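Local structure of EGF family domain-containing protein (Toxoplasma gondii, 4Z80) at residues 377-389 / 444-456. The protein binds a RON2L1 peptide and, as in other AMA-RON2 pairs, probably takes part in the moving junction of host-cell invasion. Sequence-based numbering, arbitrary orientation. Where two conformers were deposited one is given.
Sequences TAEQCGQRLFMLS and MAFTSLSAVDPSI. With SO4 (sulfate ion), chain H.
Phe446 and Val452 meet helix 378-387 at Gly382, where no side chain keeps them off. Gly382 CA lies over one face of the Phe446 ring, 4.2 Å from its centroid and offset toward the rim, a CH-pi contact. Val452 CG1 presses on the helix backbone, 3.5 Å from Gly382 C. With chi1 at -57°, CG1 sits anti to the valine carbonyl carbon, and CG2 is left to meet Glu379 CG and Gln383 CG.

Other apolar contacts extend the interface. Ala378 CB touches Pro454 CB (3.9 Å) and Phe446 CZ. Leu385 CD2 packs on Phe446 CB (3.9 Å) and makes a van der Waals contact with the backbone at Thr447 C (3.4 Å). Cys381 SG approaches the Phe446 ring obliquely; its disulfide to Cys427 ties the helix to strand 424-430.

No hydrogen bond joins the segments. A CA-H...O contact runs from Glu379 CA to Val452 O (3.5 Å). Ser448 O lies 3.4 Å from Phe386 CD1 and accepts from Lys322 NZ; Lys322 also makes a cation-pi contact with Phe386.

At the N-terminal end of the helix, Thr377 and Gln380 form a capping box. The helix runs nearly parallel to 444-447 (25°), in edge strand 443-447, and packs against the antiparallel four-stranded sheet, an arrangement consistent with the PAN fold.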
loop_
_atom_site.group_PDB
_atom_site.type_symbol
_atom_site.label_atom_id
_atom_site.label_comp_id
_atom_site.label_asym_id
_atom_site.label_seq_id
_atom_site.Cartn_x
_atom_site.Cartn_y
_atom_site.Cartn_z
ATOM N N THR A 377 -21.950 7.379 16.153
ATOM C CA THR A 377 -21.303 8.614 15.731
ATOM C C THR A 377 -21.016 8.533 14.236
ATOM O O THR A 377 -21.075 7.457 13.639
ATOM C CB THR A 377 -19.982 8.872 16.463
ATOM O OG1 THR A 377 -19.048 7.839 16.129
ATOM C CG2 THR A 377 -20.174 8.921 17.986
ATOM N N ALA A 378 -20.678 9.664 13.627
ATOM C CA ALA A 378 -20.378 9.666 12.203
ATOM C C ALA A 378 -19.111 8.858 11.924
ATOM O O ALA A 378 -19.033 8.131 10.937
ATOM C CB ALA A 378 -20.227 11.085 11.694
ATOM N N GLU A 379 -18.118 8.988 12.793
ATOM C CA GLU A 379 -16.895 8.198 12.662
ATOM C C GLU A 379 -17.209 6.700 12.703
ATOM O O GLU A 379 -16.684 5.932 11.895
ATOM C CB GLU A 379 -15.897 8.557 13.761
ATOM C CG GLU A 379 -14.599 7.765 13.690
ATOM C CD GLU A 379 -13.630 8.147 14.790
ATOM O OE1 GLU A 379 -13.993 8.990 15.640
ATOM O OE2 GLU A 379 -12.503 7.612 14.810
ATOM N N GLN A 380 -18.050 6.287 13.648
ATOM C CA GLN A 380 -18.475 4.884 13.730
ATOM C C GLN A 380 -19.175 4.420 12.458
ATOM O O GLN A 380 -18.995 3.282 12.022
ATOM C CB GLN A 380 -19.394 4.668 14.933
ATOM C CG GLN A 380 -18.657 4.689 16.257
ATOM C CD GLN A 380 -19.588 4.541 17.440
ATOM O OE1 GLN A 380 -20.769 4.867 17.357
ATOM N NE2 GLN A 380 -19.063 4.034 18.546
ATOM N N CYS A 381 -19.990 5.288 11.869
ATOM C CA CYS A 381 -20.643 4.994 10.603
ATOM C C CYS A 381 -19.626 4.667 9.516
ATOM O O CYS A 381 -19.741 3.656 8.824
ATOM C CB CYS A 381 -21.497 6.188 10.180
ATOM S SG CYS A 381 -22.504 5.942 8.733
ATOM N N GLY A 382 -18.615 5.516 9.372
ATOM C CA GLY A 382 -17.592 5.279 8.377
ATOM C C GLY A 382 -16.769 4.033 8.670
ATOM O O GLY A 382 -16.406 3.292 7.755
ATOM N N GLN A 383 -16.456 3.810 9.942
ATOM C CA GLN A 383 -15.692 2.632 10.347
ATOM C C GLN A 383 -16.450 1.347 10.054
ATOM O O GLN A 383 -15.905 0.409 9.467
ATOM C CB GLN A 383 -15.362 2.688 11.839
ATOM C CG GLN A 383 -14.347 3.748 12.212
ATOM C CD GLN A 383 -14.202 3.907 13.712
ATOM O OE1 GLN A 383 -15.185 3.884 14.450
ATOM N NE2 GLN A 383 -12.971 4.054 14.171
ATOM N N ARG A 384 -17.705 1.289 10.476
ATOM C CA ARG A 384 -18.474 0.071 10.250
ATOM C C ARG A 384 -18.746 -0.142 8.764
ATOM O O ARG A 384 -18.745 -1.275 8.301
ATOM C CB ARG A 384 -19.787 0.081 11.037
ATOM C CG ARG A 384 -19.625 -0.201 12.536
ATOM C CD ARG A 384 -18.846 -1.509 12.871
ATOM N NE ARG A 384 -19.568 -2.743 12.554
ATOM C CZ ARG A 384 -19.086 -3.967 12.762
ATOM N NH1 ARG A 384 -19.808 -5.039 12.469
ATOM N NH2 ARG A 384 -17.872 -4.128 13.267
ATOM N N LEU A 385 -18.977 0.927 8.006
ATOM C CA LEU A 385 -19.109 0.780 6.559
ATOM C C LEU A 385 -17.891 0.051 5.964
ATOM O O LEU A 385 -18.029 -0.905 5.209
ATOM C CB LEU A 385 -19.280 2.148 5.893
ATOM C CG LEU A 385 -19.310 2.134 4.363
ATOM C CD1 LEU A 385 -20.488 1.316 3.841
ATOM C CD2 LEU A 385 -19.366 3.558 3.831
ATOM N N PHE A 386 -16.701 0.510 6.331
ATOM C CA PHE A 386 -15.448 -0.102 5.900
ATOM C C PHE A 386 -15.397 -1.587 6.269
ATOM O O PHE A 386 -15.060 -2.436 5.435
ATOM C CB PHE A 386 -14.286 0.680 6.539
ATOM C CG PHE A 386 -12.908 0.146 6.247
ATOM C CD1 PHE A 386 -12.480 -0.096 4.952
ATOM C CD2 PHE A 386 -12.012 -0.050 7.290
ATOM C CE1 PHE A 386 -11.201 -0.547 4.711
ATOM C CE2 PHE A 386 -10.729 -0.504 7.052
ATOM C CZ PHE A 386 -10.325 -0.758 5.761
ATOM N N MET A 387 -15.752 -1.888 7.517
ATOM C CA MET A 387 -15.692 -3.257 8.031
ATOM C C MET A 387 -16.784 -4.161 7.455
ATOM O O MET A 387 -16.672 -5.376 7.554
ATOM C CB MET A 387 -15.788 -3.244 9.557
ATOM C CG MET A 387 -14.659 -2.487 10.241
ATOM S SD MET A 387 -14.969 -2.120 11.987
ATOM C CE MET A 387 -14.546 -3.692 12.712
ATOM N N LEU A 388 -17.818 -3.569 6.860
ATOM C CA LEU A 388 -18.944 -4.309 6.286
ATOM C C LEU A 388 -18.958 -4.241 4.756
ATOM O O LEU A 388 -19.963 -4.557 4.119
ATOM C CB LEU A 388 -20.267 -3.755 6.836
ATOM C CG LEU A 388 -20.533 -3.871 8.334
ATOM C CD1 LEU A 388 -21.827 -3.157 8.696
ATOM C CD2 LEU A 388 -20.589 -5.337 8.746
ATOM N N SER A 389 -17.841 -3.846 4.155
ATOM C CA SER A 389 -17.834 -3.582 2.720
ATOM C C SER A 389 -17.559 -4.850 1.914
ATOM O O SER A 389 -18.502 -5.530 1.498
ATOM C CB SER A 389 -16.823 -2.460 2.388
ATOM O OG SER A 389 -15.489 -2.791 2.751
ATOM N N MET A 444 -24.290 13.297 6.408
ATOM C CA MET A 444 -22.927 13.164 5.903
ATOM C C MET A 444 -22.854 11.846 5.165
ATOM O O MET A 444 -23.438 10.860 5.621
ATOM C CB MET A 444 -21.897 13.204 7.037
ATOM C CG MET A 444 -20.439 13.097 6.578
ATOM S SD MET A 444 -19.281 13.436 7.897
ATOM C CE MET A 444 -19.574 15.186 8.172
ATOM N N ALA A 445 -22.152 11.833 4.036
ATOM C CA ALA A 445 -22.055 10.650 3.190
ATOM C C ALA A 445 -20.638 10.092 3.202
ATOM O O ALA A 445 -19.667 10.827 3.017
ATOM C CB ALA A 445 -22.484 10.976 1.770
ATOM N N PHE A 446 -20.543 8.776 3.408
ATOM C CA PHE A 446 -19.285 8.037 3.426
ATOM C C PHE A 446 -19.241 6.978 2.338
ATOM O O PHE A 446 -20.285 6.448 1.939
ATOM C CB PHE A 446 -19.083 7.322 4.771
ATOM C CG PHE A 446 -18.928 8.233 5.960
ATOM C CD1 PHE A 446 -20.044 8.718 6.628
ATOM C CD2 PHE A 446 -17.671 8.568 6.441
ATOM C CE1 PHE A 446 -19.903 9.545 7.736
ATOM C CE2 PHE A 446 -17.528 9.390 7.558
ATOM C CZ PHE A 446 -18.645 9.879 8.201
ATOM N N THR A 447 -18.032 6.658 1.868
ATOM C CA THR A 447 -17.799 5.427 1.112
ATOM C C THR A 447 -16.820 4.543 1.880
ATOM O O THR A 447 -16.146 4.983 2.806
ATOM C CB THR A 447 -17.229 5.643 -0.318
ATOM O OG1 THR A 447 -15.807 5.842 -0.263
ATOM C CG2 THR A 447 -17.932 6.787 -1.041
ATOM N N SER A 448 -16.735 3.286 1.464
ATOM C CA SER A 448 -15.833 2.337 2.093
ATOM C C SER A 448 -14.357 2.637 1.860
ATOM O O SER A 448 -13.500 2.063 2.527
ATOM C CB SER A 448 -16.165 0.928 1.599
ATOM O OG SER A 448 -16.128 0.847 0.192
ATOM N N LEU A 449 -14.069 3.527 0.910
ATOM C CA LEU A 449 -12.702 3.970 0.616
ATOM C C LEU A 449 -12.388 5.356 1.200
ATOM O O LEU A 449 -11.264 5.846 1.059
ATOM C CB LEU A 449 -12.486 3.973 -0.902
ATOM C CG LEU A 449 -12.398 2.589 -1.559
ATOM C CD1 LEU A 449 -12.631 2.694 -3.044
ATOM C CD2 LEU A 449 -11.051 1.941 -1.284
ATOM N N SER A 450 -13.373 5.970 1.851
ATOM C CA SER A 450 -13.216 7.305 2.454
ATOM C C SER A 450 -12.498 7.253 3.798
ATOM O O SER A 450 -12.598 6.266 4.533
ATOM C CB SER A 450 -14.579 7.969 2.687
ATOM O OG SER A 450 -15.405 7.954 1.543
ATOM N N ALA A 451 -11.800 8.332 4.144
ATOM C CA ALA A 451 -11.405 8.541 5.534
ATOM C C ALA A 451 -12.671 8.723 6.390
ATOM O O ALA A 451 -13.749 9.024 5.859
ATOM C CB ALA A 451 -10.479 9.737 5.660
ATOM N N VAL A 452 -12.544 8.544 7.704
ATOM C CA VAL A 452 -13.724 8.528 8.575
ATOM C C VAL A 452 -13.823 9.687 9.560
ATOM O O VAL A 452 -14.680 9.667 10.428
ATOM C CB VAL A 452 -13.811 7.202 9.384
ATOM C CG1 VAL A 452 -13.838 6.012 8.442
ATOM C CG2 VAL A 452 -12.668 7.061 10.382
ATOM N N ASP A 453 -12.976 10.705 9.420
ATOM C CA ASP A 453 -13.062 11.891 10.274
ATOM C C ASP A 453 -14.145 12.839 9.761
ATOM O O ASP A 453 -13.991 13.437 8.705
ATOM C CB ASP A 453 -11.714 12.608 10.318
ATOM C CG ASP A 453 -11.676 13.737 11.340
ATOM O OD1 ASP A 453 -12.725 14.069 11.940
ATOM O OD2 ASP A 453 -10.578 14.296 11.538
ATOM N N PRO A 454 -15.255 12.985 10.502
ATOM C CA PRO A 454 -16.288 13.885 9.986
ATOM C C PRO A 454 -15.836 15.347 9.943
ATOM O O PRO A 454 -16.423 16.130 9.194
ATOM C CB PRO A 454 -17.445 13.693 10.978
ATOM C CG PRO A 454 -16.818 13.185 12.213
ATOM C CD PRO A 454 -15.652 12.354 11.777
ATOM N N SER A 455 -14.800 15.699 10.700
ATOM C CA SER A 455 -14.396 17.100 10.807
ATOM C C SER A 455 -13.640 17.592 9.572
ATOM O O SER A 455 -13.442 18.800 9.409
ATOM C CB SER A 455 -13.540 17.320 12.060
ATOM O OG SER A 455 -12.230 16.797 11.913
ATOM N N ILE A 456 -13.227 16.677 8.697
ATOM C CA ILE A 456 -12.565 17.074 7.449
ATOM C C ILE A 456 -13.509 17.017 6.251
ATOM O O ILE A 456 -13.090 17.245 5.113
ATOM C CB ILE A 456 -11.323 16.199 7.133
ATOM C CG1 ILE A 456 -11.708 14.756 6.772
ATOM C CG2 ILE A 456 -10.352 16.238 8.320
ATOM C CD1 ILE A 456 -10.527 13.900 6.359
HETATM S S SO4 H . -16.372 -2.636 16.315
HETATM O O1 SO4 H . -16.211 -4.094 16.243
HETATM O O2 SO4 H . -16.409 -2.066 14.973
HETATM O O3 SO4 H . -15.284 -2.081 17.117
HETATM O O4 SO4 H . -17.643 -2.311 16.967
#